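Local coordinates for conserved protein (Methanosarcina mazei, PDB 2NR4) that is of unknown function but binds flavin mononucleotide, consistent with its FMN-binding barrel domain, at residues N79-D83 with P84-V88; Q174-E178 with E179-E183. One frame throughout, in Å; residues are numbered along the deposited sequence.

Contact 1: residues N79-D83 with P84-V88; sequences NVVYD and PILFV
Asp83 caps the start of helix 84-92 with its own side chain. Asp83 OD1 accepts from Ile85 N at 3.2 Å, a bent bond of 137°, and the N-H comes from above the carboxylate plane, 69° out of it. The side chain can reach there because CG stands anti to the backbone N (chi1 180°), which turns the carboxylate over the first helical turn. Asp83 OD2 lies 3.9 Å from Leu86 CB. The backbone of Asp83 adds a weak but nearly straight bond from Phe87 N to Asp83 O, 3.3 Å long. This is an N-cap, made where the chain leaves barrel strand 75-79 and turns into the helix. With an alanine here, Ile85 N is likely to lose its capping acceptor and the first turn its side-chain anchor. Below the cap the side-chain packing is apolar. Val81 CG1 meets Phe87 CD2 at 3.9 Å and Leu86 CB at 4.0 Å. Val81 O and Asp83 O both lie at the Phe87 ring edge, near its plane. Farther out, Ile34 of strand 29-37 touches both Val81 and Phe87, and Leu164 of helix 158-176 also packs on Phe87. The Phe87 side chain comes within about 5 Å of the bound FMN at the nearest atoms.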
ATOM      1  N   ASN A  79     -10.200  -0.427 -11.369  1.00 19.48           N
ATOM      2  CA  ASN A  79      -9.735   0.951 -11.174  1.00 19.12           C
ATOM      3  C   ASN A  79      -8.758   1.012  -9.997  1.00 19.76           C
ATOM      4  O   ASN A  79      -9.157   0.756  -8.843  1.00 18.71           O
ATOM      5  CB  ASN A  79     -10.895   1.886 -10.837  1.00 19.50           C
ATOM      6  CG  ASN A  79     -11.937   1.919 -11.965  1.00 19.89           C
ATOM      7  OD1 ASN A  79     -11.833   2.736 -12.882  1.00 22.47           O
ATOM      8  ND2 ASN A  79     -12.884   0.982 -11.937  1.00 20.86           N
ATOM      9  N   VAL A  80      -7.525   1.387 -10.292  1.00 19.78           N
ATOM     10  CA  VAL A  80      -6.505   1.547  -9.227  1.00 21.60           C
ATOM     11  C   VAL A  80      -6.712   2.886  -8.557  1.00 22.34           C
ATOM     12  O   VAL A  80      -6.728   3.932  -9.227  1.00 24.13           O
ATOM     13  CB  VAL A  80      -5.036   1.415  -9.754  1.00 21.67           C
ATOM     14  CG1 VAL A  80      -4.048   1.761  -8.614  1.00 20.77           C
ATOM     15  CG2 VAL A  80      -4.793   0.002 -10.324  1.00 22.95           C
ATOM     16  N   VAL A  81      -6.905   2.845  -7.249  1.00 22.96           N
ATOM     17  CA  VAL A  81      -7.219   4.024  -6.455  1.00 24.58           C
ATOM     18  C   VAL A  81      -6.288   4.025  -5.222  1.00 24.99           C
ATOM     19  O   VAL A  81      -6.200   3.018  -4.507  1.00 25.51           O
ATOM     20  CB  VAL A  81      -8.726   3.950  -6.076  1.00 24.45           C
ATOM     21  CG1 VAL A  81      -9.065   4.808  -4.824  1.00 25.08           C
ATOM     22  CG2 VAL A  81      -9.639   4.221  -7.331  1.00 26.13           C
ATOM     23  N   TYR A  82      -5.610   5.149  -4.978  1.00 24.00           N
ATOM     24  CA  TYR A  82      -4.765   5.313  -3.774  1.00 25.34           C
ATOM     25  C   TYR A  82      -5.461   6.188  -2.726  1.00 25.26           C
ATOM     26  O   TYR A  82      -4.956   6.354  -1.636  1.00 26.63           O
ATOM     27  CB  TYR A  82      -3.419   5.978  -4.119  1.00 25.21           C
ATOM     28  CG  TYR A  82      -2.582   5.227  -5.129  1.00 26.47           C
ATOM     29  CD1 TYR A  82      -2.539   3.849  -5.138  1.00 26.86           C
ATOM     30  CD2 TYR A  82      -1.795   5.914  -6.040  1.00 24.00           C
ATOM     31  CE1 TYR A  82      -1.743   3.157  -6.058  1.00 28.41           C
ATOM     32  CE2 TYR A  82      -1.016   5.237  -6.963  1.00 24.64           C
ATOM     33  CZ  TYR A  82      -0.999   3.863  -6.969  1.00 24.31           C
ATOM     34  OH  TYR A  82      -0.237   3.192  -7.897  1.00 26.72           O
ATOM     35  N   ASP A  83      -6.647   6.691  -3.057  1.00 25.26           N
ATOM     36  CA  ASP A  83      -7.407   7.556  -2.174  1.00 24.80           C
ATOM     37  C   ASP A  83      -8.311   6.756  -1.221  1.00 23.33           C
ATOM     38  O   ASP A  83      -9.234   6.079  -1.674  1.00 24.06           O
ATOM     39  CB  ASP A  83      -8.234   8.497  -3.050  1.00 25.06           C
ATOM     40  CG  ASP A  83      -9.078   9.452  -2.251  1.00 29.12           C
ATOM     41  OD1 ASP A  83      -8.832   9.681  -1.011  1.00 32.05           O
ATOM     42  OD2 ASP A  83      -9.998   9.992  -2.907  1.00 30.30           O
ATOM     43  N   PRO A  84      -8.053   6.826   0.101  1.00 23.38           N
ATOM     44  CA  PRO A  84      -8.824   5.979   1.011  1.00 23.88           C
ATOM     45  C   PRO A  84     -10.288   6.455   1.098  1.00 23.96           C
ATOM     46  O   PRO A  84     -11.160   5.660   1.394  1.00 24.21           O
ATOM     47  CB  PRO A  84      -8.098   6.173   2.347  1.00 24.44           C
ATOM     48  CG  PRO A  84      -7.540   7.584   2.221  1.00 24.62           C
ATOM     49  CD  PRO A  84      -7.059   7.641   0.823  1.00 23.28           C
ATOM     50  N   ILE A  85     -10.520   7.748   0.874  1.00 25.00           N
ATOM     51  CA  ILE A  85     -11.903   8.292   0.817  1.00 27.09           C
ATOM     52  C   ILE A  85     -12.766   7.587  -0.237  1.00 26.62           C
ATOM     53  O   ILE A  85     -13.872   7.129   0.043  1.00 26.43           O
ATOM     54  CB  ILE A  85     -11.931   9.831   0.658  1.00 26.19           C
ATOM     55  CG1 ILE A  85     -11.375  10.509   1.935  1.00 26.79           C
ATOM     56  CG2 ILE A  85     -13.402  10.292   0.426  1.00 28.82           C
ATOM     57  CD1 ILE A  85     -11.084  12.018   1.771  1.00 29.61           C
ATOM     58  N   LEU A  86     -12.239   7.464  -1.452  1.00 29.16           N
ATOM     59  CA  LEU A  86     -12.959   6.756  -2.531  1.00 28.65           C
ATOM     60  C   LEU A  86     -13.193   5.282  -2.229  1.00 29.06           C
ATOM     61  O   LEU A  86     -14.285   4.731  -2.487  1.00 27.58           O
ATOM     62  CB  LEU A  86     -12.236   6.982  -3.854  1.00 29.21           C
ATOM     63  CG  LEU A  86     -12.905   6.990  -5.222  1.00 32.00           C
ATOM     64  CD1 LEU A  86     -14.263   7.765  -5.221  1.00 32.20           C
ATOM     65  CD2 LEU A  86     -11.924   7.623  -6.176  1.00 30.85           C
ATOM     66  N   PHE A  87     -12.210   4.607  -1.631  1.00 28.18           N
ATOM     67  CA  PHE A  87     -12.468   3.268  -1.149  1.00 27.23           C
ATOM     68  C   PHE A  87     -13.648   3.123  -0.213  1.00 26.99           C
ATOM     69  O   PHE A  87     -14.436   2.182  -0.307  1.00 26.13           O
ATOM     70  CB  PHE A  87     -11.222   2.685  -0.419  1.00 28.88           C
ATOM     71  CG  PHE A  87     -10.462   1.720  -1.230  1.00 26.24           C
ATOM     72  CD1 PHE A  87     -10.827   0.382  -1.248  1.00 31.60           C
ATOM     73  CD2 PHE A  87      -9.383   2.138  -1.990  1.00 32.35           C
ATOM     74  CE1 PHE A  87     -10.128  -0.511  -2.002  1.00 30.56           C
ATOM     75  CE2 PHE A  87      -8.694   1.238  -2.743  1.00 29.91           C
ATOM     76  CZ  PHE A  87      -9.089  -0.086  -2.750  1.00 28.15           C
ATOM     77  N   VAL A  88     -13.728   4.014   0.770  1.00 26.17           N
ATOM     78  CA  VAL A  88     -14.741   3.879   1.779  1.00 25.53           C
ATOM     79  C   VAL A  88     -16.071   4.301   1.158  1.00 25.17           C
ATOM     80  O   VAL A  88     -17.062   3.641   1.357  1.00 25.93           O
ATOM     81  CB  VAL A  88     -14.408   4.706   3.033  1.00 25.37           C
ATOM     82  CG1 VAL A  88     -15.575   4.722   4.008  1.00 26.37           C
ATOM     83  CG2 VAL A  88     -13.149   4.125   3.749  1.00 24.60           C
TER

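Contact 2: residues Q174-E178 with E179-E183; sequences QLTGE and EKYLE
Tyr181 reaches back from the second helix to the turn before it, and the CD2-CE2 side of its ring meets Thr176 and Glu178. Tyr181 CE2 lies 3.4 Å from Thr176 OG1, which approaches the ring obliquely. Glu178 OE2 lies 3.6 Å from Tyr181 CE2, but at the edge and near the ring plane. The carboxylate and the ring stand almost perpendicular, with planes 82° apart, while the two side chains run side by side in the same direction. The backbone ties the same residues together: Tyr181 N donates to Glu178 O at 3.3 Å, with the donor above the carbonyl plane. Thr176 OG1 also accepts from Glu178 N at 3.2 Å, along an almost straight line of 171°. The Thr176 bond closes an ST turn in the short link between helix 158-176 and helix 179-195. Gly177 leaves the helical conformation here with a positive phi, which favours glycine. The hydroxyl of Thr176 lies between the backbone N and the carbonyl carbon (chi1 75°), facing the link, and it is also hydrogen-bonded to Arg172 O. Arg172 and Tyr173 of the first helix touch the Tyr181 side chain. The outer side is looser and more exposed. Lys180 bends at its third and fourth torsions and runs alongside Glu178, bringing Lys180 CE to 3.5 Å from Glu178 OE1. Its charged end stays farther off, with Lys180 NZ 4.2 Å from Glu178 OE1. They are too far apart for a salt bridge, although the opposite charges probably attract weakly.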
ATOM      1  N   GLN A 174     -21.407  -5.585   9.790  1.00 42.74           N
ATOM      2  CA  GLN A 174     -22.737  -5.521   9.197  1.00 44.27           C
ATOM      3  C   GLN A 174     -23.266  -6.931   8.933  1.00 45.40           C
ATOM      4  O   GLN A 174     -24.481  -7.150   9.016  1.00 46.28           O
ATOM      5  CB  GLN A 174     -22.718  -4.707   7.895  1.00 43.78           C
ATOM      6  CG  GLN A 174     -22.473  -3.212   8.069  1.00 43.41           C
ATOM      7  CD  GLN A 174     -22.410  -2.469   6.728  1.00 44.18           C
ATOM      8  OE1 GLN A 174     -22.975  -1.380   6.586  1.00 43.06           O
ATOM      9  NE2 GLN A 174     -21.747  -3.073   5.737  1.00 42.39           N
ATOM     10  N   LEU A 175     -22.364  -7.875   8.628  1.00 46.57           N
ATOM     11  CA  LEU A 175     -22.742  -9.273   8.345  1.00 47.24           C
ATOM     12  C   LEU A 175     -23.497  -9.821   9.566  1.00 48.01           C
ATOM     13  O   LEU A 175     -24.543 -10.450   9.367  1.00 48.46           O
ATOM     14  CB  LEU A 175     -21.591 -10.121   7.807  1.00 47.22           C
ATOM     15  CG  LEU A 175     -21.920 -11.467   7.146  1.00 46.99           C
ATOM     16  CD1 LEU A 175     -23.069 -11.355   6.129  1.00 46.99           C
ATOM     17  CD2 LEU A 175     -20.644 -12.018   6.488  1.00 47.52           C
ATOM     18  N   THR A 176     -22.996  -9.711  10.804  1.00 48.15           N
ATOM     19  CA  THR A 176     -22.562 -10.846  11.661  1.00 48.41           C
ATOM     20  C   THR A 176     -22.937 -10.228  13.006  1.00 48.88           C
ATOM     21  O   THR A 176     -23.307 -10.924  13.955  1.00 49.41           O
ATOM     22  CB  THR A 176     -21.075 -11.322  11.749  1.00 48.27           C
ATOM     23  OG1 THR A 176     -20.291 -10.422  12.539  1.00 46.02           O
ATOM     24  CG2 THR A 176     -20.468 -11.635  10.402  1.00 48.56           C
ATOM     25  N   GLY A 177     -22.852  -8.899  13.061  1.00 49.04           N
ATOM     26  CA  GLY A 177     -23.177  -8.129  14.261  1.00 49.69           C
ATOM     27  C   GLY A 177     -22.179  -8.230  15.408  1.00 50.35           C
ATOM     28  O   GLY A 177     -22.361  -7.578  16.438  1.00 50.44           O
ATOM     29  N   GLU A 178     -21.120  -9.025  15.242  1.00 50.52           N
ATOM     30  CA  GLU A 178     -20.192  -9.315  16.351  1.00 51.46           C
ATOM     31  C   GLU A 178     -19.357  -8.114  16.821  1.00 51.91           C
ATOM     32  O   GLU A 178     -18.842  -7.357  16.014  1.00 51.38           O
ATOM     33  CB  GLU A 178     -19.268 -10.478  15.992  1.00 51.72           C
ATOM     34  CG  GLU A 178     -19.994 -11.778  15.682  1.00 53.40           C
ATOM     35  CD  GLU A 178     -19.076 -12.800  15.069  1.00 56.55           C
ATOM     36  OE1 GLU A 178     -18.415 -13.539  15.827  1.00 59.03           O
ATOM     37  OE2 GLU A 178     -19.011 -12.865  13.824  1.00 57.35           O
ATOM     38  N   GLU A 179     -19.206  -7.974  18.138  1.00 52.60           N
ATOM     39  CA  GLU A 179     -18.481  -6.843  18.734  1.00 53.12           C
ATOM     40  C   GLU A 179     -16.972  -6.952  18.543  1.00 51.95           C
ATOM     41  O   GLU A 179     -16.256  -5.947  18.612  1.00 51.79           O
ATOM     42  CB  GLU A 179     -18.816  -6.693  20.226  1.00 53.34           C
ATOM     43  CG  GLU A 179     -20.079  -5.882  20.525  1.00 54.95           C
ATOM     44  CD  GLU A 179     -20.297  -5.678  22.035  1.00 56.30           C
ATOM     45  OE1 GLU A 179     -19.314  -5.818  22.808  1.00 60.15           O
ATOM     46  OE2 GLU A 179     -21.446  -5.373  22.453  1.00 60.58           O
ATOM     47  N   LYS A 180     -16.508  -8.179  18.320  1.00 50.38           N
ATOM     48  CA  LYS A 180     -15.138  -8.481  17.913  1.00 49.32           C
ATOM     49  C   LYS A 180     -14.644  -7.510  16.832  1.00 47.89           C
ATOM     50  O   LYS A 180     -13.478  -7.126  16.808  1.00 47.93           O
ATOM     51  CB  LYS A 180     -15.130  -9.906  17.346  1.00 49.75           C
ATOM     52  CG  LYS A 180     -13.806 -10.456  16.817  1.00 49.88           C
ATOM     53  CD  LYS A 180     -14.069 -11.678  15.922  1.00 49.96           C
ATOM     54  CE  LYS A 180     -15.136 -12.644  16.505  1.00 51.92           C
ATOM     55  NZ  LYS A 180     -14.612 -13.614  17.526  1.00 51.13           N
ATOM     56  N   TYR A 181     -15.559  -7.135  15.946  1.00 45.60           N
ATOM     57  CA  TYR A 181     -15.247  -6.313  14.781  1.00 43.97           C
ATOM     58  C   TYR A 181     -15.143  -4.809  15.104  1.00 44.04           C
ATOM     59  O   TYR A 181     -14.287  -4.122  14.545  1.00 43.21           O
ATOM     60  CB  TYR A 181     -16.241  -6.601  13.646  1.00 41.75           C
ATOM     61  CG  TYR A 181     -16.060  -7.991  13.056  1.00 40.22           C
ATOM     62  CD1 TYR A 181     -14.908  -8.328  12.336  1.00 38.25           C
ATOM     63  CD2 TYR A 181     -17.039  -8.981  13.231  1.00 38.78           C
ATOM     64  CE1 TYR A 181     -14.725  -9.608  11.788  1.00 38.89           C
ATOM     65  CE2 TYR A 181     -16.868 -10.267  12.693  1.00 37.83           C
ATOM     66  CZ  TYR A 181     -15.718 -10.574  11.973  1.00 38.78           C
ATOM     67  OH  TYR A 181     -15.573 -11.840  11.436  1.00 38.52           O
ATOM     68  N   LEU A 182     -15.990  -4.314  16.011  1.00 43.95           N
ATOM     69  CA  LEU A 182     -15.944  -2.913  16.430  1.00 44.61           C
ATOM     70  C   LEU A 182     -14.661  -2.618  17.165  1.00 44.74           C
ATOM     71  O   LEU A 182     -14.136  -1.520  17.064  1.00 44.34           O
ATOM     72  CB  LEU A 182     -17.128  -2.533  17.312  1.00 44.96           C
ATOM     73  CG  LEU A 182     -18.551  -2.505  16.760  1.00 46.60           C
ATOM     74  CD1 LEU A 182     -19.395  -1.689  17.741  1.00 47.82           C
ATOM     75  CD2 LEU A 182     -18.610  -1.884  15.366  1.00 46.49           C
ATOM     76  N   GLU A 183     -14.182  -3.613  17.912  1.00 45.38           N
ATOM     77  CA  GLU A 183     -12.920  -3.559  18.630  1.00 45.76           C
ATOM     78  C   GLU A 183     -11.725  -3.510  17.662  1.00 44.18           C
ATOM     79  O   GLU A 183     -10.735  -2.801  17.906  1.00 44.00           O
ATOM     80  CB  GLU A 183     -12.821  -4.789  19.541  1.00 46.32           C
ATOM     81  CG  GLU A 183     -11.671  -4.800  20.534  1.00 47.82           C
ATOM     82  CD  GLU A 183     -11.360  -6.215  21.039  1.00 49.15           C
ATOM     83  OE1 GLU A 183     -11.491  -7.172  20.235  1.00 53.47           O
ATOM     84  OE2 GLU A 183     -10.984  -6.368  22.231  1.00 52.73           O
TER

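Overall arrangement
Both contacts are local and lead into a helix; contact 2 also takes in the end of the preceding one. Contact 1 is partly buried, close to the centre of the chain, and leads from a strand of the barrel into helix 84-92. Contact 2 is a surface turn between two helices, outside the barrel. Their centres are 23 Å apart and their atoms do not touch. Helix 158-176 connects them: it packs against residues of contact 1, and its end enters contact 2. Contact 1 combines a carboxylate cap with apolar packing near the flavin. Contact 2 relies on a hydroxyl, a ring edge and charged side chains, farther from FMN. The second subunit reaches only contact 1, through Tyr82 and Val80.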